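Local coordinates for protein A52 (Vaccinia virus, PDB 2VVW), which adopts a Bcl-2-like fold and suppresses host innate immunity, associating with IRAK2 to inhibit NF-kappa-B signalling and with TRAF6 to activate p38, at residues Asp19-Ile24 against Lys140-Leu145; Glu26-Tyr31 against Arg43-Ile48; Met30-Leu35 against Cys108-Trp113; Tyr97-Met102 against Lys130-Asp135. All blocks are in the same frame, centred on the assembly; numbering follows the deposited sequence.

Interaction 1 (Asp19-Ile24 against Lys140-Leu145); sequences DEMFTI and KIKSIL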
# COMPACT_ATOMS: atom_id res chain seq x y z
N ASP A 19 -13.76 -3.78 11.42
CA ASP A 19 -12.48 -3.99 10.75
C ASP A 19 -12.57 -5.22 9.86
O ASP A 19 -12.77 -6.33 10.36
CB ASP A 19 -11.38 -4.21 11.78
CG ASP A 19 -11.11 -3.00 12.63
OD1 ASP A 19 -10.94 -1.90 12.07
OD2 ASP A 19 -11.04 -3.16 13.87
N GLU A 20 -12.43 -5.02 8.55
CA GLU A 20 -12.61 -6.11 7.57
C GLU A 20 -11.35 -6.94 7.42
O GLU A 20 -10.28 -6.41 7.19
CB GLU A 20 -13.00 -5.54 6.21
CG GLU A 20 -14.36 -4.86 6.19
CD GLU A 20 -14.53 -3.92 5.02
OE1 GLU A 20 -13.50 -3.41 4.50
OE2 GLU A 20 -15.69 -3.67 4.61
N MET A 21 -11.51 -8.26 7.53
CA MET A 21 -10.37 -9.18 7.47
C MET A 21 -9.55 -9.03 6.16
O MET A 21 -8.33 -8.97 6.20
CB MET A 21 -10.84 -10.63 7.69
CG MET A 21 -9.75 -11.56 8.18
SD MET A 21 -9.11 -11.05 9.79
CE MET A 21 -7.34 -11.02 9.46
N PHE A 22 -10.20 -8.88 5.02
CA PHE A 22 -9.43 -8.76 3.77
C PHE A 22 -8.61 -7.46 3.70
O PHE A 22 -7.45 -7.47 3.27
CB PHE A 22 -10.30 -8.89 2.52
CG PHE A 22 -9.49 -9.10 1.27
CD1 PHE A 22 -8.91 -10.33 0.99
CD2 PHE A 22 -9.23 -8.03 0.40
CE1 PHE A 22 -8.14 -10.51 -0.15
CE2 PHE A 22 -8.45 -8.21 -0.75
CZ PHE A 22 -7.90 -9.44 -1.01
N THR A 23 -9.18 -6.35 4.17
CA THR A 23 -8.43 -5.09 4.23
C THR A 23 -7.22 -5.19 5.15
O THR A 23 -6.16 -4.66 4.84
CB THR A 23 -9.30 -3.95 4.71
OG1 THR A 23 -10.47 -3.88 3.90
CG2 THR A 23 -8.54 -2.62 4.63
N ILE A 24 -7.40 -5.86 6.29
CA ILE A 24 -6.32 -6.08 7.22
C ILE A 24 -5.18 -6.83 6.55
O ILE A 24 -4.00 -6.45 6.68
CB ILE A 24 -6.81 -6.84 8.49
CG1 ILE A 24 -7.69 -5.92 9.37
CG2 ILE A 24 -5.65 -7.34 9.29
CD1 ILE A 24 -8.46 -6.67 10.47
N LYS A 140 -13.76 -16.94 10.16
CA LYS A 140 -13.21 -17.84 11.19
C LYS A 140 -11.83 -17.39 11.64
O LYS A 140 -11.52 -17.43 12.84
CB LYS A 140 -13.17 -19.28 10.67
CG LYS A 140 -14.57 -19.87 10.43
CD LYS A 140 -14.52 -21.29 9.89
CE LYS A 140 -14.70 -22.32 11.01
NZ LYS A 140 -16.10 -22.31 11.58
N ILE A 141 -11.02 -16.93 10.69
CA ILE A 141 -9.69 -16.42 11.02
C ILE A 141 -9.79 -15.21 11.95
O ILE A 141 -9.04 -15.10 12.93
CB ILE A 141 -8.90 -16.03 9.75
CG1 ILE A 141 -8.51 -17.27 8.92
CG2 ILE A 141 -7.63 -15.27 10.12
CD1 ILE A 141 -8.21 -16.98 7.44
N LYS A 142 -10.73 -14.32 11.63
CA LYS A 142 -10.99 -13.11 12.43
C LYS A 142 -11.34 -13.46 13.88
O LYS A 142 -10.77 -12.90 14.81
CB LYS A 142 -12.13 -12.30 11.79
CG LYS A 142 -12.24 -10.88 12.31
CD LYS A 142 -13.51 -10.21 11.80
CE LYS A 142 -13.56 -8.76 12.22
NZ LYS A 142 -14.69 -8.06 11.59
N SER A 143 -12.26 -14.41 14.05
CA SER A 143 -12.63 -14.90 15.37
C SER A 143 -11.45 -15.43 16.15
O SER A 143 -11.34 -15.17 17.34
CB SER A 143 -13.69 -15.98 15.26
OG SER A 143 -14.90 -15.42 14.80
N ILE A 144 -10.59 -16.19 15.48
CA ILE A 144 -9.41 -16.75 16.13
C ILE A 144 -8.49 -15.64 16.58
O ILE A 144 -8.02 -15.66 17.72
CB ILE A 144 -8.69 -17.77 15.20
CG1 ILE A 144 -9.51 -19.07 15.13
CG2 ILE A 144 -7.25 -18.08 15.69
CD1 ILE A 144 -8.98 -20.10 14.14
N LEU A 145 -8.26 -14.65 15.71
CA LEU A 145 -7.37 -13.53 16.02
C LEU A 145 -7.91 -12.72 17.19
O LEU A 145 -7.17 -12.35 18.10
CB LEU A 145 -7.17 -12.63 14.80
CG LEU A 145 -6.17 -13.14 13.76
CD1 LEU A 145 -6.31 -12.39 12.43
CD2 LEU A 145 -4.74 -13.00 14.29
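Both long side chains of this contact leave their backbones with CG anti to the backbone N, Met21 with chi1 -157° and Lys142 with chi1 -165°, yet they behave differently beyond that point. Lys142 stays extended to its end, whereas Met21 bends at chi2 and chi3; the two chains run alongside one another, pointing opposite ways. The thioether lies along the root of the lysine, SD of Met21 being 3.8 Å from CB of Lys142. Past the sulfur, CE of Met21 meets CD1 of Leu145 at 3.4 Å, a tight carbon contact, and lies more loosely against CG2 of Ile141 at 4.3 Å. A flexible, unbranched methionine suits this uneven surface of a helix. The stretched lysine carries NZ to the loop just before helix 21-35, where it donates a hydrogen bond of 2.9 Å to the backbone O of Asp19, from above the carbonyl plane. The same ammonium makes weak hydrogen bonds to the carbonyl oxygens of Leu16 and Asp17, so it collects loop carbonyls. The carboxylate of Asp19 is engaged elsewhere, by Tyr9 OH, Tyr12 OH and the backbone N of Leu16. In the Bcl-2-like bundle the contact joins the beginning of helix 21-35 to helix 135-153; Ile141 also packs on Val96 and Ile103 of helix 96-115, and Leu145 on Glu47 and Ile48 of helix 43-49.

Interaction 2 (Glu26-Tyr31 against Arg43-Ile48); sequences EEYFMY and RLFNEI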
# COMPACT_ATOMS: atom_id res chain seq x y z
N GLU A 26 -4.65 -7.10 3.25
CA GLU A 26 -4.09 -6.24 2.20
C GLU A 26 -3.00 -5.36 2.77
O GLU A 26 -1.92 -5.29 2.22
CB GLU A 26 -5.13 -5.33 1.55
CG GLU A 26 -6.10 -5.99 0.59
CD GLU A 26 -7.08 -4.99 -0.06
OE1 GLU A 26 -7.16 -4.96 -1.31
OE2 GLU A 26 -7.76 -4.24 0.68
N GLU A 27 -3.30 -4.69 3.88
CA GLU A 27 -2.35 -3.77 4.50
C GLU A 27 -1.17 -4.51 5.10
O GLU A 27 -0.04 -4.02 5.06
CB GLU A 27 -3.04 -2.89 5.55
CG GLU A 27 -3.99 -1.88 4.93
CD GLU A 27 -4.29 -0.66 5.78
OE1 GLU A 27 -3.72 -0.49 6.89
OE2 GLU A 27 -5.12 0.15 5.30
N TYR A 28 -1.42 -5.69 5.67
CA TYR A 28 -0.35 -6.54 6.21
C TYR A 28 0.68 -6.92 5.13
O TYR A 28 1.89 -6.73 5.29
CB TYR A 28 -0.96 -7.81 6.81
CG TYR A 28 0.07 -8.77 7.34
CD1 TYR A 28 0.79 -8.47 8.51
CD2 TYR A 28 0.34 -9.96 6.68
CE1 TYR A 28 1.73 -9.34 9.01
CE2 TYR A 28 1.28 -10.85 7.18
CZ TYR A 28 1.98 -10.52 8.35
OH TYR A 28 2.92 -11.39 8.85
N PHE A 29 0.19 -7.43 4.02
CA PHE A 29 1.09 -7.76 2.92
C PHE A 29 1.75 -6.55 2.28
O PHE A 29 2.93 -6.62 1.92
CB PHE A 29 0.38 -8.65 1.90
CG PHE A 29 0.08 -10.02 2.43
CD1 PHE A 29 1.08 -10.85 2.89
CD2 PHE A 29 -1.22 -10.48 2.50
CE1 PHE A 29 0.80 -12.11 3.38
CE2 PHE A 29 -1.50 -11.74 3.00
CZ PHE A 29 -0.50 -12.54 3.44
N MET A 30 1.04 -5.43 2.21
CA MET A 30 1.61 -4.19 1.69
C MET A 30 2.76 -3.76 2.58
O MET A 30 3.85 -3.53 2.11
CB MET A 30 0.55 -3.10 1.64
CG MET A 30 1.03 -1.73 1.27
SD MET A 30 -0.30 -0.53 1.49
CE MET A 30 -0.35 -0.35 3.30
N TYR A 31 2.50 -3.66 3.88
CA TYR A 31 3.51 -3.12 4.79
C TYR A 31 4.71 -4.07 4.98
O TYR A 31 5.87 -3.62 5.02
CB TYR A 31 2.89 -2.77 6.14
CG TYR A 31 2.13 -1.45 6.17
CD1 TYR A 31 2.79 -0.24 5.92
CD2 TYR A 31 0.76 -1.40 6.49
CE1 TYR A 31 2.12 0.98 5.94
CE2 TYR A 31 0.08 -0.16 6.53
CZ TYR A 31 0.76 1.01 6.25
OH TYR A 31 0.12 2.23 6.31
N ARG A 43 -0.45 -4.92 17.89
CA ARG A 43 -0.77 -6.27 18.35
C ARG A 43 -1.44 -7.09 17.25
O ARG A 43 -1.26 -8.30 17.17
CB ARG A 43 -1.66 -6.21 19.59
CG ARG A 43 -0.92 -5.70 20.81
CD ARG A 43 -1.59 -6.10 22.10
NE ARG A 43 -2.37 -5.02 22.68
CZ ARG A 43 -1.85 -3.96 23.30
NH1 ARG A 43 -0.53 -3.81 23.42
NH2 ARG A 43 -2.67 -3.03 23.80
N LEU A 44 -2.21 -6.43 16.40
CA LEU A 44 -2.93 -7.16 15.35
C LEU A 44 -1.96 -7.82 14.36
O LEU A 44 -2.01 -9.03 14.15
CB LEU A 44 -3.90 -6.24 14.62
CG LEU A 44 -4.59 -6.84 13.40
CD1 LEU A 44 -5.34 -8.11 13.78
CD2 LEU A 44 -5.52 -5.79 12.76
N PHE A 45 -1.11 -7.03 13.72
CA PHE A 45 -0.07 -7.55 12.84
C PHE A 45 0.87 -8.52 13.57
O PHE A 45 1.29 -9.51 12.99
CB PHE A 45 0.77 -6.41 12.22
CG PHE A 45 0.11 -5.71 11.03
CD1 PHE A 45 -1.22 -5.90 10.72
CD2 PHE A 45 0.85 -4.83 10.26
CE1 PHE A 45 -1.79 -5.24 9.65
CE2 PHE A 45 0.29 -4.18 9.18
CZ PHE A 45 -1.04 -4.37 8.89
N ASN A 46 1.20 -8.23 14.82
CA ASN A 46 2.06 -9.15 15.58
C ASN A 46 1.43 -10.56 15.76
O ASN A 46 2.14 -11.56 15.78
CB ASN A 46 2.49 -8.54 16.92
CG ASN A 46 3.69 -7.59 16.79
OD1 ASN A 46 4.49 -7.69 15.85
ND2 ASN A 46 3.81 -6.68 17.74
N GLU A 47 0.10 -10.64 15.85
CA GLU A 47 -0.58 -11.94 15.87
C GLU A 47 -0.53 -12.62 14.51
O GLU A 47 -0.30 -13.84 14.42
CB GLU A 47 -2.04 -11.81 16.32
CG GLU A 47 -2.21 -11.52 17.78
CD GLU A 47 -1.56 -12.58 18.68
OE1 GLU A 47 -1.76 -13.78 18.41
OE2 GLU A 47 -0.86 -12.20 19.64
N ILE A 48 -0.76 -11.85 13.45
CA ILE A 48 -0.74 -12.40 12.11
C ILE A 48 0.66 -12.93 11.79
O ILE A 48 0.80 -13.97 11.16
CB ILE A 48 -1.21 -11.39 11.06
CG1 ILE A 48 -2.68 -11.01 11.31
CG2 ILE A 48 -1.08 -11.99 9.65
CD1 ILE A 48 -3.15 -9.88 10.48
O HOH W 1 2.33 -14.01 8.73
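Helices 21-35 and 43-49 of the Bcl-2-like bundle meet here almost at right angles, their short segments crossing at -80° with axes 11.1 Å apart, and bulky aromatic groups fill the distance. Along the second helix, Leu44 packs on Ile24, earlier on helix 21-35. Phe45 follows with its CG anti to its own carbonyl carbon, which swings the ring in against helix 21-35. Tyr28 directs its edge at the face of that ring in a T-shaped stack, the planes at 81° and the centroids 5.3 Å apart; CB of Tyr28 adds a CH-pi contact over the same ring. The tip of Phe45 reaches the helix backbone, CZ lying 3.5 Å from N of Tyr28, while CD2 of Tyr31 comes to the ring's edge, 3.9 Å from Phe45 CE2. A flat, purely apolar phenylalanine can offer its face to one tyrosine and its edge to the other. The hydroxyl of Tyr31 turns instead to Asp8 and to Trp122 of the second subunit. Glu47 is directed to helix 135-153 and forms a salt bridge with Lys50. Ile48, branched at CB, meets Tyr28 tip to tip: its CG2 sits above the centre of the phenol ring, 3.6 Å from the centroid, completing a CH-pi contact. Tyr28 OH, which is also hydrogen-bonded to Arg32 NH1, donates to a water 2.7 Å away, and this water donates in turn to the backbone O of Ile48.

Interaction 3 (Met30-Leu35 against Cys108-Trp113); sequences MYRGLL and CVVDVW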
# COMPACT_ATOMS: atom_id res chain seq x y z
N MET A 30 1.04 -5.43 2.21
CA MET A 30 1.61 -4.19 1.69
C MET A 30 2.76 -3.76 2.58
O MET A 30 3.85 -3.53 2.11
CB MET A 30 0.55 -3.10 1.64
CG MET A 30 1.03 -1.73 1.27
SD MET A 30 -0.30 -0.53 1.49
CE MET A 30 -0.35 -0.35 3.30
N TYR A 31 2.50 -3.66 3.88
CA TYR A 31 3.51 -3.12 4.79
C TYR A 31 4.71 -4.07 4.98
O TYR A 31 5.87 -3.62 5.02
CB TYR A 31 2.89 -2.77 6.14
CG TYR A 31 2.13 -1.45 6.17
CD1 TYR A 31 2.79 -0.24 5.92
CD2 TYR A 31 0.76 -1.40 6.49
CE1 TYR A 31 2.12 0.98 5.94
CE2 TYR A 31 0.08 -0.16 6.53
CZ TYR A 31 0.76 1.01 6.25
OH TYR A 31 0.12 2.23 6.31
N ARG A 32 4.43 -5.37 5.13
CA ARG A 32 5.50 -6.35 5.26
C ARG A 32 6.27 -6.47 3.95
O ARG A 32 7.51 -6.50 3.93
CB ARG A 32 4.95 -7.70 5.70
CG ARG A 32 6.03 -8.74 5.91
CD ARG A 32 5.54 -9.92 6.74
NE ARG A 32 6.54 -10.99 6.77
CZ ARG A 32 6.56 -11.99 7.64
NH1 ARG A 32 5.64 -12.07 8.58
NH2 ARG A 32 7.52 -12.90 7.58
N GLY A 33 5.56 -6.52 2.84
CA GLY A 33 6.19 -6.59 1.52
C GLY A 33 7.02 -5.39 1.09
O GLY A 33 7.95 -5.54 0.29
N LEU A 34 6.70 -4.19 1.61
CA LEU A 34 7.40 -2.97 1.21
C LEU A 34 8.37 -2.47 2.27
O LEU A 34 9.46 -2.04 1.92
CB LEU A 34 6.41 -1.85 0.80
CG LEU A 34 5.48 -2.15 -0.39
CD1 LEU A 34 4.60 -0.89 -0.75
CD2 LEU A 34 6.20 -2.68 -1.63
N LEU A 35 8.00 -2.56 3.55
CA LEU A 35 8.86 -2.07 4.65
C LEU A 35 9.63 -3.17 5.37
O LEU A 35 10.67 -2.91 5.94
CB LEU A 35 8.04 -1.32 5.70
CG LEU A 35 7.20 -0.14 5.23
CD1 LEU A 35 6.48 0.44 6.41
CD2 LEU A 35 8.06 0.87 4.53
N CYS A 108 5.98 -15.20 4.31
CA CYS A 108 7.36 -15.64 4.16
C CYS A 108 7.84 -15.46 2.71
O CYS A 108 8.98 -15.14 2.48
CB CYS A 108 7.52 -17.09 4.62
SG CYS A 108 7.31 -17.30 6.43
N VAL A 109 6.95 -15.65 1.75
CA VAL A 109 7.27 -15.44 0.34
C VAL A 109 7.48 -13.95 0.03
O VAL A 109 8.44 -13.58 -0.65
CB VAL A 109 6.18 -16.06 -0.59
CG1 VAL A 109 6.36 -15.63 -2.04
CG2 VAL A 109 6.18 -17.60 -0.46
N VAL A 110 6.60 -13.10 0.55
CA VAL A 110 6.74 -11.67 0.31
C VAL A 110 8.09 -11.15 0.84
O VAL A 110 8.66 -10.24 0.26
CB VAL A 110 5.51 -10.84 0.86
CG1 VAL A 110 5.71 -10.41 2.32
CG2 VAL A 110 5.25 -9.64 -0.02
N ASP A 111 8.63 -11.76 1.90
CA ASP A 111 9.95 -11.36 2.38
C ASP A 111 11.02 -11.57 1.34
O ASP A 111 11.94 -10.77 1.22
CB ASP A 111 10.41 -12.16 3.61
CG ASP A 111 9.54 -11.95 4.82
OD1 ASP A 111 8.83 -10.93 4.93
OD2 ASP A 111 9.60 -12.84 5.70
N VAL A 112 10.95 -12.70 0.64
CA VAL A 112 11.95 -13.05 -0.36
C VAL A 112 11.91 -11.99 -1.46
O VAL A 112 12.95 -11.51 -1.90
CB VAL A 112 11.73 -14.48 -0.95
CG1 VAL A 112 12.66 -14.77 -2.13
CG2 VAL A 112 11.92 -15.55 0.13
N TRP A 113 10.72 -11.66 -1.92
CA TRP A 113 10.56 -10.65 -2.96
C TRP A 113 11.00 -9.25 -2.54
O TRP A 113 11.66 -8.54 -3.33
CB TRP A 113 9.13 -10.65 -3.46
CG TRP A 113 8.75 -11.89 -4.20
CD1 TRP A 113 9.56 -12.72 -4.93
CD2 TRP A 113 7.42 -12.43 -4.32
NE1 TRP A 113 8.81 -13.73 -5.50
CE2 TRP A 113 7.50 -13.58 -5.13
CE3 TRP A 113 6.17 -12.05 -3.80
CZ2 TRP A 113 6.38 -14.36 -5.44
CZ3 TRP A 113 5.06 -12.82 -4.13
CH2 TRP A 113 5.18 -13.96 -4.94
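Two carboxylates grip NH2 of Arg32: Asp111 OD2, at 2.8 Å with a nearly straight N-H...O angle of 174°, and OD2 of Asp52. The neighbouring NE of Arg32 donates equally directly to OD1 of Asp111 at 2.9 Å, so the guanidinium holds the aspartate side-on, one nitrogen to each oxygen. Both oxygens use their syn lone pairs, and the two flat groups are only 15° from coplanar, which fixes the rotation of each. An arginine extended from CG to NE, with CG anti to its backbone N, has the length to reach across to Asp111 on the partner helix. NH1 of Arg32 is also hydrogen-bonded, so all three guanidinium nitrogens are employed, and the two acidic neighbours would be expected to favour the positive charge. Asp111 OD1 has a second cationic partner in Arg114. Beside this polar network the backbones come close. Gly33, with no side chain to keep them apart, brings its CA to 3.5 Å from Val110 CG2, and the axes of the segments approach to 8.3 Å at a crossing angle of -30°. Val110 has CG1 in the crowded position between its N and carbonyl carbon, and this methyl touches CG of Arg32 at 4.0 Å. The contact thus joins the C-terminal part of helix 21-35 to helix 96-115, with helix 62-68 packed on Cys108 and Val112, Lys49 of helix 43-49 touching Arg32, and the second subunit meeting helix 21-35 through Met30 and Leu34.

Interaction 4 (Tyr97-Met102 against Lys130-Asp135); sequences YDCISM and KLFIND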
# COMPACT_ATOMS: atom_id res chain seq x y z
N TYR A 97 -7.31 -23.54 9.72
CA TYR A 97 -5.87 -23.63 10.02
C TYR A 97 -5.00 -23.82 8.76
O TYR A 97 -3.88 -23.33 8.72
CB TYR A 97 -5.63 -24.69 11.09
CG TYR A 97 -6.16 -24.22 12.42
CD1 TYR A 97 -5.47 -23.27 13.16
CD2 TYR A 97 -7.38 -24.67 12.91
CE1 TYR A 97 -5.94 -22.80 14.37
CE2 TYR A 97 -7.88 -24.20 14.12
CZ TYR A 97 -7.15 -23.27 14.85
OH TYR A 97 -7.64 -22.80 16.06
N ASP A 98 -5.51 -24.51 7.74
CA ASP A 98 -4.88 -24.49 6.42
C ASP A 98 -4.77 -23.06 5.88
O ASP A 98 -3.74 -22.65 5.35
CB ASP A 98 -5.66 -25.35 5.42
CG ASP A 98 -5.66 -26.82 5.78
OD1 ASP A 98 -4.58 -27.35 6.14
OD2 ASP A 98 -6.74 -27.44 5.70
N CYS A 99 -5.86 -22.30 6.00
CA CYS A 99 -5.86 -20.92 5.56
C CYS A 99 -4.91 -20.04 6.39
O CYS A 99 -4.28 -19.15 5.85
CB CYS A 99 -7.25 -20.35 5.62
SG CYS A 99 -8.44 -21.23 4.62
N ILE A 100 -4.83 -20.26 7.69
CA ILE A 100 -3.86 -19.56 8.53
C ILE A 100 -2.42 -19.85 8.07
O ILE A 100 -1.60 -18.95 7.91
CB ILE A 100 -4.05 -19.93 10.01
CG1 ILE A 100 -5.34 -19.28 10.55
CG2 ILE A 100 -2.83 -19.54 10.83
CD1 ILE A 100 -5.81 -19.81 11.92
N SER A 101 -2.11 -21.12 7.84
CA SER A 101 -0.75 -21.50 7.38
C SER A 101 -0.45 -20.83 6.04
O SER A 101 0.67 -20.39 5.77
CB SER A 101 -0.61 -23.01 7.22
OG SER A 101 -0.69 -23.71 8.46
N MET A 102 -1.46 -20.78 5.19
CA MET A 102 -1.31 -20.18 3.88
C MET A 102 -1.02 -18.68 3.97
O MET A 102 -0.22 -18.16 3.20
CB MET A 102 -2.55 -20.48 3.06
CG MET A 102 -2.46 -20.01 1.65
SD MET A 102 -3.23 -18.39 1.54
CE MET A 102 -2.72 -17.97 -0.14
N LYS A 130 -7.31 -14.70 -2.25
CA LYS A 130 -8.62 -14.79 -2.91
C LYS A 130 -8.90 -16.18 -3.51
O LYS A 130 -10.05 -16.62 -3.54
CB LYS A 130 -8.75 -13.72 -3.99
CG LYS A 130 -8.99 -12.30 -3.47
CD LYS A 130 -8.68 -11.26 -4.57
CE LYS A 130 -9.31 -9.88 -4.29
NZ LYS A 130 -8.72 -8.78 -5.15
N LEU A 131 -7.86 -16.87 -4.00
CA LEU A 131 -8.02 -18.24 -4.55
C LEU A 131 -8.28 -19.27 -3.45
O LEU A 131 -8.97 -20.26 -3.66
CB LEU A 131 -6.77 -18.70 -5.31
CG LEU A 131 -6.50 -18.26 -6.74
CD1 LEU A 131 -5.11 -18.73 -7.14
CD2 LEU A 131 -7.57 -18.79 -7.69
N PHE A 132 -7.68 -19.04 -2.29
CA PHE A 132 -7.55 -20.07 -1.26
C PHE A 132 -8.52 -19.89 -0.08
O PHE A 132 -9.02 -20.88 0.47
CB PHE A 132 -6.11 -20.06 -0.78
CG PHE A 132 -5.68 -21.32 -0.06
CD1 PHE A 132 -5.10 -22.37 -0.75
CD2 PHE A 132 -5.83 -21.44 1.32
CE1 PHE A 132 -4.70 -23.53 -0.07
CE2 PHE A 132 -5.43 -22.58 2.00
CZ PHE A 132 -4.86 -23.63 1.30
N ILE A 133 -8.78 -18.63 0.30
CA ILE A 133 -9.54 -18.29 1.51
C ILE A 133 -10.83 -17.55 1.17
O ILE A 133 -10.80 -16.40 0.75
CB ILE A 133 -8.69 -17.41 2.46
CG1 ILE A 133 -7.27 -17.96 2.56
CG2 ILE A 133 -9.33 -17.34 3.84
CD1 ILE A 133 -6.41 -17.27 3.60
N ASN A 134 -11.96 -18.23 1.32
CA ASN A 134 -13.26 -17.60 1.08
C ASN A 134 -13.70 -16.78 2.28
O ASN A 134 -13.04 -16.79 3.32
CB ASN A 134 -14.32 -18.64 0.67
CG ASN A 134 -14.65 -19.65 1.79
OD1 ASN A 134 -14.45 -19.39 2.98
ND2 ASN A 134 -15.20 -20.79 1.39
N ASP A 135 -14.83 -16.08 2.16
CA ASP A 135 -15.30 -15.18 3.22
C ASP A 135 -15.69 -15.91 4.52
O ASP A 135 -15.49 -15.39 5.61
CB ASP A 135 -16.47 -14.32 2.71
CG ASP A 135 -16.02 -13.27 1.70
OD1 ASP A 135 -14.81 -12.98 1.64
OD2 ASP A 135 -16.87 -12.74 0.97
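The ring of Phe132 has Met102 over one face, its CG 3.9 Å from the ring centroid in a CH-pi contact, while Cys99 CA and, from the next residue of its own chain, Ile133 CG1 lie at the edge. Met102 and Phe132 reach toward each other tip to tip, both with CG anti to the backbone N. A bend at chi2 (-95°) then turns the methionine chain across the ring, so that SD of Met102 lies obliquely 4.7 Å from the centroid, a Met-aromatic contact, and CE reaches Phe132 CB. The sulfur of Cys99 makes a more distant oblique sulfur-aromatic contact. The polarisable sulfurs and flexible methylenes suit the surface of a flat ring. Ile133 fills the other half of the contact. It is the first residue to leave helical geometry after helix 123-132, and its CD1 packs 3.8 Å from Cys99 CB and 3.6 Å from the backbone O of Cys99. The same CD1 is 4.0 Å from SD of Met102, so this sulfur touches both Phe132 and Ile133. The small Cys99 lets the isoleucine come close to the helix backbone. Asn134 is the N-cap of the next helix, its OD1 capping the backbone N of Met137. The contact therefore sets helix 96-115 against the junction of helices 123-132 and 135-153: Phe132 also packs on Ile84 and Lys88 of helix 76-90, Ile133 on Leu138 and Ile141, and Ile100 packs on Phe51 of helix 51-59.

Helix 21-35, near the N terminus, opens three of the contacts in turn. Interaction 2 closes first, a short loop back from helix 43-49. Interaction 3 starts from the same part of the helix, sharing Met30 and Tyr31 with it, but waits for helix 96-115. Before it closes, that helix has already opened interaction 4, which ends at the turn after helix 123-132, so interactions 3 and 4 cross. Interaction 1 closes last, on helix 135-153, and encloses all the others. Interactions 1 and 2 touch through Leu145 and Glu47, interactions 1 and 4 through Ile141 and Ile133; both interactions 2 and 3 border the second subunit.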